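Local structure of conserved hypothetical protein (2GS5) at residues Met1-Leu6 / Pro184-Tyr188; Val20-Pro25 / Trp174-Met178; Ser130-Leu134 / Asp164-Pro168; Phe156-Leu161 / Arg180-Leu185. The protein is of unknown function but belongs to the YqgE/AlgH (UPF0301) family of conserved bacterial proteins. One frame throughout, in Å; residues are numbered along the deposited sequence.

Interaction 1. Residues Met1-Leu6 / Pro184-Tyr188; sequences MFADRL and PLPLY
Met1, a selenomethionine, and Leu185 make the close part of this contact. The SE atom of Met1 lies 3.3 Å from CD2 of Leu185, and the two side chains meet obliquely. CD2 of Leu185 meets the selenium and, more distantly, CE2 of Phe2. CD1 lies closer to that same CE2, at 3.6 Å, and the Leu185 and Phe2 side chains cross at about a right angle. CG of Phe2 lies anti to its carbonyl carbon (chi1 -41°), and this carries the ring inward. Phe2 and Leu185 are both buried. The ring of Phe2 also meets that of Phe156, and Met178 of helix 173-179 touches Phe2 and Leu185. The contact joins the two ends of the chain: the loop before strand 19-23 meets the loop after helix 173-179, where 185-187 have helical backbone angles. Toward the surface, CE of the partly exposed Met1 turns to the exposed Tyr188 and comes within 3.3 Å of CE2. Its selenium stands 4.6 Å from the centroid of the Tyr188 ring, 52° off the normal, in an oblique Met-aromatic contact. The packing is looser around Pro184 and Leu6, both partly exposed. CE of Met1 brushes CG of Pro184 at 3.8 Å. Pro184 follows a cis peptide bond, and its CD touches CD2 of Leu6 at 3.9 Å. Leu6 also makes a longer touch on Leu185, from CD1 to CD2 at 4.3 Å.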
loop_
_atom_site.group_PDB
_atom_site.type_symbol
_atom_site.label_atom_id
_atom_site.label_comp_id
_atom_site.label_asym_id
_atom_site.label_seq_id
_atom_site.Cartn_x
_atom_site.Cartn_y
_atom_site.Cartn_z
HETATM N N MSE A 1 2.909 12.179 -15.420
HETATM C CA MSE A 1 4.224 12.080 -16.107
HETATM C C MSE A 1 4.736 10.634 -16.016
HETATM O O MSE A 1 4.004 9.710 -16.362
HETATM C CB MSE A 1 5.210 13.116 -15.537
HETATM C CG MSE A 1 5.305 13.173 -14.006
HETATM SE SE MSE A 1 7.163 13.347 -13.370
HETATM C CE MSE A 1 7.821 14.644 -14.670
ATOM N N PHE A 2 5.969 10.434 -15.550
ATOM C CA PHE A 2 6.635 9.130 -15.577
ATOM C C PHE A 2 6.829 8.637 -16.999
ATOM O O PHE A 2 6.742 7.439 -17.274
ATOM C CB PHE A 2 5.910 8.089 -14.721
ATOM C CG PHE A 2 5.400 8.629 -13.419
ATOM C CD1 PHE A 2 4.223 8.149 -12.881
ATOM C CD2 PHE A 2 6.084 9.635 -12.737
ATOM C CE1 PHE A 2 3.749 8.641 -11.685
ATOM C CE2 PHE A 2 5.607 10.133 -11.555
ATOM C CZ PHE A 2 4.438 9.635 -11.022
ATOM N N ALA A 3 7.120 9.582 -17.891
ATOM C CA ALA A 3 7.489 9.265 -19.258
ATOM C C ALA A 3 8.791 8.465 -19.280
ATOM O O ALA A 3 9.634 8.612 -18.394
ATOM C CB ALA A 3 7.648 10.546 -20.067
ATOM N N ASP A 4 8.930 7.624 -20.304
ATOM C CA ASP A 4 10.143 6.846 -20.564
ATOM C C ASP A 4 11.430 7.658 -20.391
ATOM O O ASP A 4 12.406 7.165 -19.819
ATOM C CB ASP A 4 10.091 6.278 -21.989
ATOM C CG ASP A 4 11.286 5.401 -22.318
ATOM O OD1 ASP A 4 11.486 4.384 -21.625
ATOM O OD2 ASP A 4 12.021 5.731 -23.273
ATOM N N ARG A 5 11.417 8.896 -20.878
ATOM C CA ARG A 5 12.592 9.775 -20.826
ATOM C C ARG A 5 13.118 10.056 -19.416
ATOM O O ARG A 5 14.286 10.409 -19.256
ATOM C CB ARG A 5 12.300 11.108 -21.518
ATOM C CG ARG A 5 12.452 11.077 -23.022
ATOM C CD ARG A 5 11.827 12.300 -23.670
ATOM N NE ARG A 5 12.342 13.551 -23.109
ATOM C CZ ARG A 5 11.754 14.279 -22.154
ATOM N NH1 ARG A 5 10.599 13.909 -21.604
ATOM N NH2 ARG A 5 12.338 15.399 -21.740
ATOM N N LEU A 6 12.271 9.907 -18.397
ATOM C CA LEU A 6 12.722 10.077 -17.018
ATOM C C LEU A 6 13.849 9.118 -16.651
ATOM O O LEU A 6 14.637 9.409 -15.754
ATOM C CB LEU A 6 11.564 9.901 -16.027
ATOM C CG LEU A 6 10.683 11.134 -15.844
ATOM C CD1 LEU A 6 9.478 10.791 -14.993
ATOM C CD2 LEU A 6 11.476 12.264 -15.207
ATOM N N PRO A 184 12.236 15.330 -11.041
ATOM C CA PRO A 184 11.371 16.432 -10.620
ATOM C C PRO A 184 10.084 16.048 -9.888
ATOM O O PRO A 184 9.208 16.887 -9.750
ATOM C CB PRO A 184 11.009 17.069 -11.958
ATOM C CG PRO A 184 10.873 15.885 -12.872
ATOM C CD PRO A 184 11.928 14.908 -12.420
ATOM N N LEU A 185 9.947 14.815 -9.416
ATOM C CA LEU A 185 8.641 14.375 -8.917
ATOM C C LEU A 185 8.068 15.232 -7.784
ATOM O O LEU A 185 6.865 15.456 -7.758
ATOM C CB LEU A 185 8.649 12.904 -8.490
ATOM C CG LEU A 185 9.085 11.796 -9.461
ATOM C CD1 LEU A 185 8.323 10.486 -9.201
ATOM C CD2 LEU A 185 9.031 12.179 -10.936
ATOM N N PRO A 186 8.907 15.693 -6.833
ATOM C CA PRO A 186 8.322 16.546 -5.788
ATOM C C PRO A 186 7.625 17.806 -6.296
ATOM O O PRO A 186 6.782 18.361 -5.585
ATOM C CB PRO A 186 9.524 16.899 -4.899
ATOM C CG PRO A 186 10.476 15.784 -5.117
ATOM C CD PRO A 186 10.330 15.431 -6.574
ATOM N N LEU A 187 7.951 18.239 -7.515
ATOM C CA LEU A 187 7.359 19.451 -8.106
ATOM C C LEU A 187 5.884 19.265 -8.441
ATOM O O LEU A 187 5.183 20.252 -8.701
ATOM C CB LEU A 187 8.111 19.855 -9.373
ATOM C CG LEU A 187 9.549 20.303 -9.178
ATOM C CD1 LEU A 187 10.174 20.682 -10.510
ATOM C CD2 LEU A 187 9.586 21.498 -8.246
ATOM N N TYR A 188 5.433 18.013 -8.469
ATOM C CA TYR A 188 4.045 17.696 -8.768
ATOM C C TYR A 188 3.284 17.209 -7.528
ATOM O O TYR A 188 2.100 16.866 -7.603
ATOM C CB TYR A 188 3.993 16.677 -9.912
ATOM C CG TYR A 188 4.874 17.089 -11.073
ATOM C CD1 TYR A 188 4.509 18.140 -11.903
ATOM C CD2 TYR A 188 6.102 16.476 -11.298
ATOM C CE1 TYR A 188 5.325 18.548 -12.959
ATOM C CE2 TYR A 188 6.927 16.878 -12.349
ATOM C CZ TYR A 188 6.533 17.920 -13.175
ATOM O OH TYR A 188 7.324 18.331 -14.224
#

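Interaction 2. Residues Val20-Pro25 / Trp174-Met178; sequences VLVAAP and WGDVM
Val22 and Val177 form the apolar centre, with CG2 of Val22 3.6 Å from CG1 of Val177. The two side chains pass each other in opposite directions. The other branch of Val22 serves the next turn of contacts. Its CG1 lies anti to the backbone N (chi1 -177°) and reaches SE of the selenomethionine Met178 at 3.7 Å. The same methyl approaches NE1 of Trp174 at 3.5 Å, crossing the indole at about a right angle. Met178 bends back along its own helix and sets CG over the centre of one indole face. Farther out, CG of Pro25 meets the edge of the six-membered ring, 4.0 Å from CZ2 of Trp174. The polar edge is one hydrogen bond, from NE1 of Trp174 to O of Ala23, 2.8 Å long with an N-H...O angle of 155°. The oxygen lies in the indole plane and receives the N-H on a lone pair. This satisfies the buried indole N-H and fixes the ring's edge at the strand end. Arg34 adds a cation-pi contact to Trp174. The arrangement is that of a helix laid across a sheet: helix 174-178 crosses strand 20-23 at -107°, with the axes 9.3 Å apart.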
loop_
_atom_site.group_PDB
_atom_site.type_symbol
_atom_site.label_atom_id
_atom_site.label_comp_id
_atom_site.label_asym_id
_atom_site.label_seq_id
_atom_site.Cartn_x
_atom_site.Cartn_y
_atom_site.Cartn_z
ATOM N N VAL A 20 5.454 0.485 -3.771
ATOM C CA VAL A 20 4.204 1.164 -4.104
ATOM C C VAL A 20 4.211 1.618 -5.559
ATOM O O VAL A 20 5.251 1.955 -6.118
ATOM C CB VAL A 20 3.901 2.368 -3.198
ATOM C CG1 VAL A 20 3.458 1.879 -1.819
ATOM C CG2 VAL A 20 5.095 3.291 -3.076
ATOM N N LEU A 21 3.027 1.569 -6.156
ATOM C CA LEU A 21 2.751 2.094 -7.476
ATOM C C LEU A 21 2.106 3.450 -7.261
ATOM O O LEU A 21 1.003 3.535 -6.713
ATOM C CB LEU A 21 1.793 1.183 -8.232
ATOM C CG LEU A 21 2.248 -0.263 -8.423
ATOM C CD1 LEU A 21 1.125 -1.153 -8.969
ATOM C CD2 LEU A 21 3.474 -0.296 -9.321
ATOM N N VAL A 22 2.798 4.506 -7.682
ATOM C CA VAL A 22 2.319 5.866 -7.464
ATOM C C VAL A 22 1.626 6.332 -8.733
ATOM O O VAL A 22 2.245 6.367 -9.791
ATOM C CB VAL A 22 3.476 6.813 -7.138
ATOM C CG1 VAL A 22 2.945 8.213 -6.848
ATOM C CG2 VAL A 22 4.304 6.266 -5.971
ATOM N N ALA A 23 0.339 6.669 -8.634
ATOM C CA ALA A 23 -0.436 7.084 -9.811
ATOM C C ALA A 23 0.154 8.335 -10.477
ATOM O O ALA A 23 0.516 9.310 -9.805
ATOM C CB ALA A 23 -1.895 7.338 -9.443
ATOM N N ALA A 24 0.250 8.318 -11.798
ATOM C CA ALA A 24 0.597 9.517 -12.556
ATOM C C ALA A 24 -0.394 10.627 -12.225
ATOM O O ALA A 24 -1.579 10.362 -12.065
ATOM C CB ALA A 24 0.570 9.219 -14.049
ATOM N N PRO A 25 0.093 11.881 -12.120
ATOM C CA PRO A 25 -0.805 13.012 -11.898
ATOM C C PRO A 25 -2.015 13.043 -12.834
ATOM O O PRO A 25 -3.114 13.425 -12.412
ATOM C CB PRO A 25 0.099 14.217 -12.153
ATOM C CG PRO A 25 1.439 13.753 -11.748
ATOM C CD PRO A 25 1.508 12.299 -12.123
ATOM N N TRP A 174 -0.463 10.294 -1.284
ATOM C CA TRP A 174 0.116 10.451 -2.619
ATOM C C TRP A 174 1.147 11.587 -2.648
ATOM O O TRP A 174 2.266 11.406 -3.120
ATOM C CB TRP A 174 -0.996 10.680 -3.645
ATOM C CG TRP A 174 -0.528 10.763 -5.055
ATOM C CD1 TRP A 174 -0.390 9.730 -5.939
ATOM C CD2 TRP A 174 -0.170 11.948 -5.768
ATOM N NE1 TRP A 174 0.050 10.196 -7.152
ATOM C CE2 TRP A 174 0.197 11.557 -7.077
ATOM C CE3 TRP A 174 -0.116 13.311 -5.429
ATOM C CZ2 TRP A 174 0.617 12.472 -8.043
ATOM C CZ3 TRP A 174 0.302 14.217 -6.393
ATOM C CH2 TRP A 174 0.659 13.796 -7.685
ATOM N N GLY A 175 0.779 12.742 -2.103
ATOM C CA GLY A 175 1.706 13.861 -2.007
ATOM C C GLY A 175 2.974 13.547 -1.230
ATOM O O GLY A 175 4.075 13.906 -1.657
ATOM N N ASP A 176 2.825 12.872 -0.091
ATOM C CA ASP A 176 3.973 12.543 0.744
ATOM C C ASP A 176 4.919 11.586 0.018
ATOM O O ASP A 176 6.133 11.743 0.067
ATOM C CB ASP A 176 3.531 11.912 2.070
ATOM C CG ASP A 176 2.838 12.898 3.001
ATOM O OD1 ASP A 176 2.688 14.087 2.652
ATOM O OD2 ASP A 176 2.445 12.468 4.111
ATOM N N VAL A 177 4.366 10.605 -0.687
ATOM C CA VAL A 177 5.224 9.660 -1.416
ATOM C C VAL A 177 5.947 10.376 -2.559
ATOM O O VAL A 177 7.132 10.147 -2.775
ATOM C CB VAL A 177 4.449 8.433 -1.948
ATOM C CG1 VAL A 177 5.373 7.536 -2.761
ATOM C CG2 VAL A 177 3.827 7.663 -0.784
HETATM N N MSE A 178 5.251 11.265 -3.271
HETATM C CA MSE A 178 5.867 12.023 -4.360
HETATM C C MSE A 178 7.045 12.863 -3.863
HETATM O O MSE A 178 8.060 12.989 -4.543
HETATM C CB MSE A 178 4.821 12.924 -5.041
HETATM C CG MSE A 178 3.808 12.170 -5.897
HETATM SE SE MSE A 178 4.574 11.473 -7.558
HETATM C CE MSE A 178 4.639 13.142 -8.564
#

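Interaction 3. Residues Ser130-Leu134 / Asp164-Pro168; sequences SGMRL and DVTAP
Arg133 reaches from strand 131-134 across Val165 to Ala167, and its chain can be followed atom by atom. CB sits 3.5 Å from the carbonyl O of Val165, with CG1 of Val165 next, at 4.0 Å. CG leaves anti to the backbone N (chi1 -175°), which sends the chain toward 164-168 and keeps it alongside this oxygen. CD then passes 3.2 Å from the same O of Val165. Beyond CD the guanidinium lays one face over it. NE and NH1 are both near it, but the angles are too poor for hydrogen bonds. CA of Thr166 stands over a face as well, offset toward the rim. The tip is held differently. NH1 and NH2 grip one atom end-on, the carbonyl O of Ala167, each at 2.9 Å. Both bonds are bent, with N-H...O angles of 143° and 146°. The oxygen lies close to the guanidinium plane. NH1 approaches in the carbonyl plane on a lone pair, whereas NH2 stands above that plane.

The segments belong to the long strand 129-141 of the mixed sheet and the short helix 162-166 with the loop after it. Arg133 thus grips the carbonyl of Ala167, just beyond the weakly bonded helix, and reaches that of Asp164 through a water. The water accepts from NH1 of Arg133 at 3.0 Å and donates to O of Asp164 at 2.7 Å. It lies at the guanidinium edge, in its plane. These bonds hold the flat group in one orientation in a buried setting, where the surrounding carbonyls probably help to stabilise its positive charge. Beside it, CG2 of Thr166 packs on CA of Gly131 at 3.9 Å.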
loop_
_atom_site.group_PDB
_atom_site.type_symbol
_atom_site.label_atom_id
_atom_site.label_comp_id
_atom_site.label_asym_id
_atom_site.label_seq_id
_atom_site.Cartn_x
_atom_site.Cartn_y
_atom_site.Cartn_z
ATOM N N SER A 130 4.108 -2.705 15.290
ATOM C CA SER A 130 4.074 -1.338 15.814
ATOM C C SER A 130 2.917 -0.562 15.224
ATOM O O SER A 130 2.545 0.497 15.728
ATOM C CB SER A 130 5.381 -0.597 15.532
ATOM O OG SER A 130 5.672 -0.564 14.143
ATOM N N GLY A 131 2.357 -1.088 14.138
ATOM C CA GLY A 131 1.215 -0.468 13.483
ATOM C C GLY A 131 0.557 -1.439 12.534
ATOM O O GLY A 131 1.151 -2.443 12.164
HETATM N N MSE A 132 -0.688 -1.151 12.170
HETATM C CA MSE A 132 -1.434 -1.999 11.248
HETATM C C MSE A 132 -2.612 -1.224 10.662
HETATM O O MSE A 132 -3.197 -0.375 11.324
HETATM C CB MSE A 132 -1.935 -3.245 11.977
HETATM C CG MSE A 132 -2.541 -4.295 11.090
HETATM SE SE MSE A 132 -3.172 -5.755 12.201
HETATM C CE MSE A 132 -4.969 -5.042 12.496
ATOM N N ARG A 133 -2.963 -1.543 9.422
ATOM C CA ARG A 133 -4.092 -0.915 8.748
ATOM C C ARG A 133 -4.846 -1.983 7.974
ATOM O O ARG A 133 -4.237 -2.925 7.461
ATOM C CB ARG A 133 -3.586 0.177 7.801
ATOM C CG ARG A 133 -4.681 0.995 7.118
ATOM C CD ARG A 133 -4.239 2.425 6.877
ATOM N NE ARG A 133 -4.194 3.170 8.132
ATOM C CZ ARG A 133 -3.644 4.371 8.283
ATOM N NH1 ARG A 133 -3.064 4.974 7.260
ATOM N NH2 ARG A 133 -3.664 4.952 9.483
ATOM N N LEU A 134 -6.163 -1.831 7.915
ATOM C CA LEU A 134 -7.040 -2.804 7.255
ATOM C C LEU A 134 -7.610 -2.220 5.974
ATOM O O LEU A 134 -8.046 -1.073 5.944
ATOM C CB LEU A 134 -8.176 -3.221 8.188
ATOM C CG LEU A 134 -7.716 -4.004 9.417
ATOM C CD1 LEU A 134 -8.849 -4.197 10.399
ATOM C CD2 LEU A 134 -7.156 -5.359 9.017
ATOM N N ASP A 164 3.711 5.102 5.295
ATOM C CA ASP A 164 2.684 5.076 4.246
ATOM C C ASP A 164 1.485 4.265 4.705
ATOM O O ASP A 164 0.357 4.515 4.286
ATOM C CB ASP A 164 3.219 4.471 2.950
ATOM C CG ASP A 164 4.355 5.263 2.352
ATOM O OD1 ASP A 164 4.403 6.490 2.578
ATOM O OD2 ASP A 164 5.208 4.648 1.682
ATOM N N VAL A 165 1.765 3.269 5.540
ATOM C CA VAL A 165 0.746 2.354 6.044
ATOM C C VAL A 165 0.097 2.859 7.330
ATOM O O VAL A 165 -1.072 2.558 7.589
ATOM C CB VAL A 165 1.369 0.964 6.296
ATOM C CG1 VAL A 165 0.335 0.006 6.887
ATOM C CG2 VAL A 165 1.953 0.414 4.992
ATOM N N THR A 166 0.845 3.634 8.121
ATOM C CA THR A 166 0.399 4.083 9.443
ATOM C C THR A 166 0.102 5.587 9.496
ATOM O O THR A 166 -0.132 6.147 10.568
ATOM C CB THR A 166 1.440 3.714 10.531
ATOM O OG1 THR A 166 2.696 4.337 10.235
ATOM C CG2 THR A 166 1.626 2.207 10.606
ATOM N N ALA A 167 0.065 6.230 8.331
ATOM C CA ALA A 167 -0.153 7.666 8.251
ATOM C C ALA A 167 -1.470 8.105 8.900
ATOM O O ALA A 167 -2.489 7.473 8.701
ATOM C CB ALA A 167 -0.143 8.093 6.804
ATOM N N PRO A 168 -1.449 9.203 9.669
ATOM C CA PRO A 168 -2.674 9.823 10.167
ATOM C C PRO A 168 -3.652 10.164 9.041
ATOM O O PRO A 168 -3.235 10.297 7.894
ATOM C CB PRO A 168 -2.161 11.109 10.833
ATOM C CG PRO A 168 -0.782 10.802 11.202
ATOM C CD PRO A 168 -0.247 9.899 10.160
HETATM O O HOH W 1 -2.325 4.184 4.489
#

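Interaction 4. Residues Phe156-Leu161 / Arg180-Leu185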
loop_
_atom_site.group_PDB
_atom_site.type_symbol
_atom_site.label_atom_id
_atom_site.label_comp_id
_atom_site.label_asym_id
_atom_site.label_seq_id
_atom_site.Cartn_x
_atom_site.Cartn_y
_atom_site.Cartn_z
ATOM N N PHE A 156 4.634 5.194 -11.117
ATOM C CA PHE A 156 6.031 5.256 -10.723
ATOM C C PHE A 156 6.213 4.283 -9.563
ATOM O O PHE A 156 5.490 4.344 -8.570
ATOM C CB PHE A 156 6.429 6.679 -10.319
ATOM C CG PHE A 156 7.888 6.830 -9.981
ATOM C CD1 PHE A 156 8.824 7.082 -10.968
ATOM C CD2 PHE A 156 8.320 6.716 -8.668
ATOM C CE1 PHE A 156 10.172 7.231 -10.654
ATOM C CE2 PHE A 156 9.648 6.854 -8.356
ATOM C CZ PHE A 156 10.577 7.105 -9.333
ATOM N N VAL A 157 7.171 3.377 -9.714
ATOM C CA VAL A 157 7.428 2.339 -8.723
ATOM C C VAL A 157 8.439 2.855 -7.718
ATOM O O VAL A 157 9.529 3.278 -8.104
ATOM C CB VAL A 157 7.937 1.064 -9.389
ATOM C CG1 VAL A 157 8.158 -0.055 -8.374
ATOM C CG2 VAL A 157 6.957 0.627 -10.430
ATOM N N ALA A 158 8.070 2.846 -6.441
ATOM C CA ALA A 158 8.932 3.358 -5.365
ATOM C C ALA A 158 8.845 2.478 -4.132
ATOM O O ALA A 158 7.837 1.825 -3.903
ATOM C CB ALA A 158 8.527 4.776 -4.992
ATOM N N PRO A 159 9.919 2.450 -3.333
ATOM C CA PRO A 159 9.800 1.711 -2.075
ATOM C C PRO A 159 8.765 2.320 -1.127
ATOM O O PRO A 159 8.698 3.539 -0.976
ATOM C CB PRO A 159 11.203 1.771 -1.474
ATOM C CG PRO A 159 11.954 2.764 -2.264
ATOM C CD PRO A 159 11.254 3.028 -3.541
ATOM N N ALA A 160 7.941 1.463 -0.524
ATOM C CA ALA A 160 7.007 1.889 0.513
ATOM C C ALA A 160 7.760 2.049 1.826
ATOM O O ALA A 160 8.763 1.358 2.055
ATOM C CB ALA A 160 5.878 0.869 0.674
ATOM N N LEU A 161 7.289 2.971 2.665
ATOM C CA LEU A 161 7.766 3.098 4.041
ATOM C C LEU A 161 6.654 2.742 5.021
ATOM O O LEU A 161 5.478 2.853 4.707
ATOM C CB LEU A 161 8.236 4.520 4.345
ATOM C CG LEU A 161 9.455 5.039 3.592
ATOM C CD1 LEU A 161 9.752 6.472 4.025
ATOM C CD2 LEU A 161 10.674 4.143 3.799
ATOM N N ARG A 180 9.199 12.136 -1.597
ATOM C CA ARG A 180 10.377 11.291 -1.350
ATOM C C ARG A 180 11.144 10.903 -2.605
ATOM O O ARG A 180 12.235 10.340 -2.507
ATOM C CB ARG A 180 9.971 9.966 -0.694
ATOM C CG ARG A 180 9.339 10.048 0.656
ATOM C CD ARG A 180 9.527 8.724 1.388
ATOM N NE ARG A 180 8.932 7.561 0.704
ATOM C CZ ARG A 180 7.689 7.115 0.904
ATOM N NH1 ARG A 180 6.867 7.735 1.742
ATOM N NH2 ARG A 180 7.260 6.036 0.259
ATOM N N GLN A 181 10.566 11.142 -3.779
ATOM C CA GLN A 181 11.120 10.612 -5.029
ATOM C C GLN A 181 12.119 11.568 -5.659
ATOM O O GLN A 181 12.156 12.730 -5.290
ATOM C CB GLN A 181 9.978 10.288 -5.996
ATOM C CG GLN A 181 8.903 9.377 -5.394
ATOM C CD GLN A 181 9.495 8.181 -4.655
ATOM O OE1 GLN A 181 10.433 7.559 -5.140
ATOM N NE2 GLN A 181 8.952 7.864 -3.481
ATOM N N PRO A 182 12.953 11.062 -6.586
ATOM C CA PRO A 182 13.912 11.925 -7.255
ATOM C C PRO A 182 13.245 13.079 -7.984
ATOM O O PRO A 182 12.103 12.962 -8.431
ATOM C CB PRO A 182 14.587 10.984 -8.266
ATOM C CG PRO A 182 14.424 9.639 -7.680
ATOM C CD PRO A 182 13.074 9.667 -7.045
HETATM N N MSE A 183 13.968 14.179 -8.124
HETATM C CA MSE A 183 13.484 15.272 -8.944
HETATM C C MSE A 183 13.244 14.772 -10.359
HETATM O O MSE A 183 13.976 13.901 -10.848
HETATM C CB MSE A 183 14.471 16.433 -8.946
HETATM C CG MSE A 183 14.492 17.197 -7.654
HETATM SE SE MSE A 183 12.912 18.322 -7.400
HETATM C CE MSE A 183 13.394 19.760 -8.627
ATOM N N PRO A 184 12.236 15.330 -11.041
ATOM C CA PRO A 184 11.371 16.432 -10.620
ATOM C C PRO A 184 10.084 16.048 -9.888
ATOM O O PRO A 184 9.208 16.887 -9.750
ATOM C CB PRO A 184 11.009 17.069 -11.958
ATOM C CG PRO A 184 10.873 15.885 -12.872
ATOM C CD PRO A 184 11.928 14.908 -12.420
ATOM N N LEU A 185 9.947 14.815 -9.416
ATOM C CA LEU A 185 8.641 14.375 -8.917
ATOM C C LEU A 185 8.068 15.232 -7.784
ATOM O O LEU A 185 6.865 15.456 -7.758
ATOM C CB LEU A 185 8.649 12.904 -8.490
ATOM C CG LEU A 185 9.085 11.796 -9.461
ATOM C CD1 LEU A 185 8.323 10.486 -9.201
ATOM C CD2 LEU A 185 9.031 12.179 -10.936
HETATM O O HOH W 2 9.979 5.884 -1.601
#
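With CG anti to the backbone N (chi1 -176°), Phe156 holds its ring out from strand 156-159 toward the loop 180-185. Gln181 meets it by folding at chi2 (-46°), which turns the amide back toward the strand. OE1 of Gln181 comes to the ring edge, 3.4 Å from CE2 of Phe156, with the amide and ring planes 55° apart. CB of Ala158 packs against the same amide. One face of the Phe156 ring is covered by Leu185, whose CD1 stands 3.7 Å from the centroid and almost straight above it, a CH-pi contact. Arg180 runs along Leu161 in the opposite direction. CD1 of Leu161 lies 3.5 Å from CD of Arg180 and over one face of its guanidinium. NH2 of Arg180 donates to O of Pro159 at 3.1 Å, in the carbonyl plane, though the oxygen is tilted from the guanidinium plane. Its stronger partner is Asp164, in a salt bridge through the same nitrogen. A water joins three groups: it donates to O of Pro159 at 2.7 Å and accepts from NE of Arg180 and NE2 of Gln181. NE2 also bonds to O of Val177, which ties the amide to the preceding helix. The arrangement is a strand end covered by the loop that leaves a helix, with the Phe156 ring packed under Leu185 on the buried side and a water-bridged polar cluster around Arg180.

How the interactions relate
Interactions 2 and 3 are buried, and each packs a helix on the same mixed sheet. Interactions 1 and 4 are only partly buried and use the loop after helix 173-179. Interactions 2 and 4 are neighbours, with centres about 7 Å apart: their strands 19-23 and 155-159 pair in the sheet, and their other segments follow one another in the chain. Interaction 1 shares Pro184 and Leu185 with interaction 4 and is wholly apolar, farthest from the chain's centre. Interaction 2 is apolar with one indole bond. Interaction 3 depends on an arginine among backbone carbonyls, whereas interaction 4 mixes aromatic packing with a water-linked edge. The salt bridge between Asp164 and Arg180 connects interactions 3 and 4.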